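Local coordinates for protein endo-beta-1,4-mannanase (PDB 4CD8) that hydrolyses internal beta-1,4-mannosidic linkages in mannans as a family 113 glycoside hydrolase, at residues G15-F20 with T48-G53. Numbering follows the deposited sequence.
Sequences GMTFGF and TLAFAG. With BMA (beta-D-mannopyranose), chain C.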
ATOM      1  N   GLY A  15      -9.058   5.260   3.567  1.00 15.13           N
ATOM      2  CA  GLY A  15      -8.546   3.951   3.922  1.00 14.60           C
ATOM      3  C   GLY A  15      -7.335   3.970   4.801  1.00 15.01           C
ATOM      4  O   GLY A  15      -6.726   5.007   5.000  1.00 16.92           O
ATOM      5  N   MET A  16      -6.990   2.772   5.267  1.00 14.95           N
ATOM      6  CA  MET A  16      -5.877   2.599   6.171  1.00 14.99           C
ATOM      7  C   MET A  16      -5.227   1.265   5.909  1.00 14.28           C
ATOM      8  O   MET A  16      -5.902   0.252   5.785  1.00 15.81           O
ATOM      9  CB  MET A  16      -6.351   2.662   7.607  1.00 17.50           C
ATOM     10  CG  MET A  16      -5.197   2.468   8.627  1.00 16.05           C
ATOM     11  SD  MET A  16      -3.896   3.736   8.596  1.00 16.91           S
ATOM     12  CE  MET A  16      -4.791   5.183   9.182  1.00 19.49           C
ATOM     13  N   THR A  17      -3.905   1.266   5.842  1.00 13.83           N
ATOM     14  CA  THR A  17      -3.164   0.029   5.712  1.00 13.97           C
ATOM     15  C   THR A  17      -2.933  -0.583   7.096  1.00 13.75           C
ATOM     16  O   THR A  17      -2.571   0.134   8.034  1.00 16.94           O
ATOM     17  CB  THR A  17      -1.773   0.257   5.060  1.00 15.36           C
ATOM     18  OG1 THR A  17      -1.931   0.890   3.786  1.00 18.45           O
ATOM     19  CG2 THR A  17      -1.039  -1.077   4.889  1.00 16.78           C
ATOM     20  N   PHE A  18      -3.110  -1.893   7.170  1.00 13.91           N
ATOM     21  CA  PHE A  18      -3.098  -2.667   8.404  1.00 14.90           C
ATOM     22  C   PHE A  18      -2.107  -3.815   8.363  1.00 15.74           C
ATOM     23  O   PHE A  18      -2.048  -4.594   7.415  1.00 14.65           O
ATOM     24  CB  PHE A  18      -4.453  -3.302   8.681  1.00 14.90           C
ATOM     25  CG  PHE A  18      -4.467  -4.172   9.923  1.00 15.53           C
ATOM     26  CD1 PHE A  18      -4.185  -5.527   9.857  1.00 16.99           C
ATOM     27  CD2 PHE A  18      -4.820  -3.624  11.135  1.00 14.92           C
ATOM     28  CE1 PHE A  18      -4.188  -6.317  10.989  1.00 17.89           C
ATOM     29  CE2 PHE A  18      -4.886  -4.418  12.256  1.00 14.89           C
ATOM     30  CZ  PHE A  18      -4.557  -5.753  12.189  1.00 19.34           C
ATOM     31  N   GLY A  19      -1.306  -3.922   9.423  1.00 17.44           N
ATOM     32  CA  GLY A  19      -0.638  -5.190   9.741  1.00 18.15           C
ATOM     33  C   GLY A  19       0.692  -5.493   9.087  1.00 17.22           C
ATOM     34  O   GLY A  19       1.224  -6.607   9.239  1.00 17.77           O
ATOM     35  N   PHE A  20       1.247  -4.535   8.357  1.00 16.01           N
ATOM     36  CA  PHE A  20       2.565  -4.732   7.694  1.00 16.90           C
ATOM     37  C   PHE A  20       3.615  -4.998   8.773  1.00 18.57           C
ATOM     38  O   PHE A  20       3.574  -4.364   9.818  1.00 18.39           O
ATOM     39  CB  PHE A  20       2.935  -3.471   6.899  1.00 16.27           C
ATOM     40  CG  PHE A  20       3.887  -3.703   5.762  1.00 17.02           C
ATOM     41  CD1 PHE A  20       3.529  -4.548   4.713  1.00 15.69           C
ATOM     42  CD2 PHE A  20       5.114  -3.044   5.708  1.00 18.84           C
ATOM     43  CE1 PHE A  20       4.358  -4.726   3.655  1.00 18.31           C
ATOM     44  CE2 PHE A  20       5.961  -3.223   4.624  1.00 20.30           C
ATOM     45  CZ  PHE A  20       5.582  -4.065   3.594  1.00 18.30           C
ATOM     46  N   THR A  48      -6.405  -1.905   3.910  1.00 14.36           N
ATOM     47  CA  THR A  48      -5.540  -2.705   3.098  1.00 14.20           C
ATOM     48  C   THR A  48      -4.802  -3.677   3.999  1.00 11.88           C
ATOM     49  O   THR A  48      -4.147  -3.246   5.009  1.00 13.98           O
ATOM     50  CB  THR A  48      -4.548  -1.869   2.273  1.00 12.50           C
ATOM     51  OG1 THR A  48      -5.264  -1.115   1.297  1.00 13.63           O
ATOM     52  CG2 THR A  48      -3.558  -2.707   1.556  1.00 14.68           C
ATOM     53  N   LEU A  49      -4.888  -4.952   3.685  1.00 12.11           N
ATOM     54  CA  LEU A  49      -4.115  -5.964   4.411  1.00 11.71           C
ATOM     55  C   LEU A  49      -2.833  -6.132   3.624  1.00 13.41           C
ATOM     56  O   LEU A  49      -2.822  -6.697   2.535  1.00 13.38           O
ATOM     57  CB  LEU A  49      -4.883  -7.292   4.478  1.00 11.17           C
ATOM     58  CG  LEU A  49      -6.246  -7.187   5.185  1.00 14.14           C
ATOM     59  CD1 LEU A  49      -6.978  -8.502   5.133  1.00 15.55           C
ATOM     60  CD2 LEU A  49      -6.051  -6.697   6.609  1.00 15.41           C
ATOM     61  N   ALA A  50      -1.717  -5.675   4.222  1.00 16.03           N
ATOM     62  CA  ALA A  50      -0.446  -5.631   3.531  1.00 14.60           C
ATOM     63  C   ALA A  50       0.542  -6.550   4.213  1.00 15.48           C
ATOM     64  O   ALA A  50       0.663  -6.518   5.441  1.00 16.24           O
ATOM     65  CB  ALA A  50       0.102  -4.217   3.471  1.00 15.71           C
ATOM     66  N   PHE A  51       1.284  -7.295   3.398  1.00 14.35           N
ATOM     67  CA  PHE A  51       2.332  -8.160   3.923  1.00 13.11           C
ATOM     68  C   PHE A  51       3.419  -8.379   2.908  1.00 16.44           C
ATOM     69  O   PHE A  51       3.223  -8.159   1.743  1.00 15.77           O
ATOM     70  CB  PHE A  51       1.766  -9.512   4.380  1.00 14.85           C
ATOM     71  CG  PHE A  51       1.191 -10.342   3.264  1.00 17.29           C
ATOM     72  CD1 PHE A  51      -0.090 -10.080   2.765  1.00 14.02           C
ATOM     73  CD2 PHE A  51       1.927 -11.345   2.687  1.00 15.20           C
ATOM     74  CE1 PHE A  51      -0.598 -10.865   1.714  1.00 16.44           C
ATOM     75  CE2 PHE A  51       1.418 -12.133   1.665  1.00 18.09           C
ATOM     76  CZ  PHE A  51       0.165 -11.852   1.145  1.00 18.51           C
ATOM     77  N   ALA A  52       4.595  -8.797   3.372  1.00 16.87           N
ATOM     78  CA  ALA A  52       5.753  -8.978   2.502  1.00 16.98           C
ATOM     79  C   ALA A  52       6.337 -10.354   2.546  1.00 18.77           C
ATOM     80  O   ALA A  52       6.708 -10.846   3.623  1.00 19.82           O
ATOM     81  CB  ALA A  52       6.837  -7.962   2.836  1.00 17.90           C
ATOM     82  N   GLY A  53       6.438 -10.961   1.376  1.00 15.48           N
ATOM     83  CA  GLY A  53       7.337 -12.074   1.149  1.00 17.86           C
ATOM     84  C   GLY A  53       8.771 -11.590   1.169  1.00 17.19           C
ATOM     85  O   GLY A  53       9.024 -10.386   1.132  1.00 19.87           O
TER
HETATM   86  C1  BMA C 401       7.764   0.348   6.696  1.00 24.21           C
HETATM   87  C2  BMA C 401       7.330   0.217   8.148  1.00 26.00           C
HETATM   88  C3  BMA C 401       8.380  -0.604   8.891  1.00 28.73           C
HETATM   89  C4  BMA C 401       8.648  -1.889   8.117  1.00 27.38           C
HETATM   90  C5  BMA C 401       9.077  -1.584   6.681  1.00 27.10           C
HETATM   91  C6  BMA C 401       9.512  -2.812   5.883  1.00 28.02           C
HETATM   92  O1  BMA C 401       6.787   1.078   5.975  1.00 24.74           O
HETATM   93  O2  BMA C 401       6.120  -0.459   8.354  1.00 24.65           O
HETATM   94  O3  BMA C 401       7.954  -0.891  10.233  1.00 31.40           O
HETATM   95  O4  BMA C 401       9.732  -2.497   8.794  1.00 29.61           O
HETATM   96  O5  BMA C 401       7.956  -0.928   6.077  1.00 25.06           O
HETATM   97  O6  BMA C 401       9.464  -2.541   4.472  1.00 27.55           O
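F20 lies between A50 of the strand 48-53 and a bound mannose, and the contact is a worked example of how a TIM barrel places its ligand-binding residues just past the C-terminal ends of its strands. The strand pairing that precedes it is parallel, the first beta-alpha-beta unit of the barrel, with helix 30-40 in the connection. T48 N donates to M16 O, F18 N donates to T48 O at 2.8 Å, and a weak third bond runs from A50 N to F18 O. Beyond F18 the chain turns at G19, and F20 continues the contact with a CA-H...O approach to A50 O and with its side chain. F20 CB is 4.1 Å from A50 O. CG is anti to the backbone N (chi1 -156°). Further out, F20 CD1 packs 3.7 Å from A50 CB. F20 CE1 lies 3.8 Å from F51 C, and CZ approaches A52 CB. The CD2-CE2 edge meets the sugar: BMA O5, which lies near the plane of the ring, is 3.4 Å from F20 CE2. Earlier in the strand, T17 CG2 touches A50 CB at 3.6 Å, while T17 OG1 bonds to L280 O of the neighbouring strand 275-283. W281 meets the F20 ring edge-to-face. An alanine in place of F20 would probably open a gap between A50, A52 and the mannose, depriving the sugar of its contact with the ring. F20 also touches the imidazole-type inhibitor MVL; its C-H edge against the mannose oxygens is consistent with recognition by shape, whereas E282 supplies a hydrogen bond to the mannose.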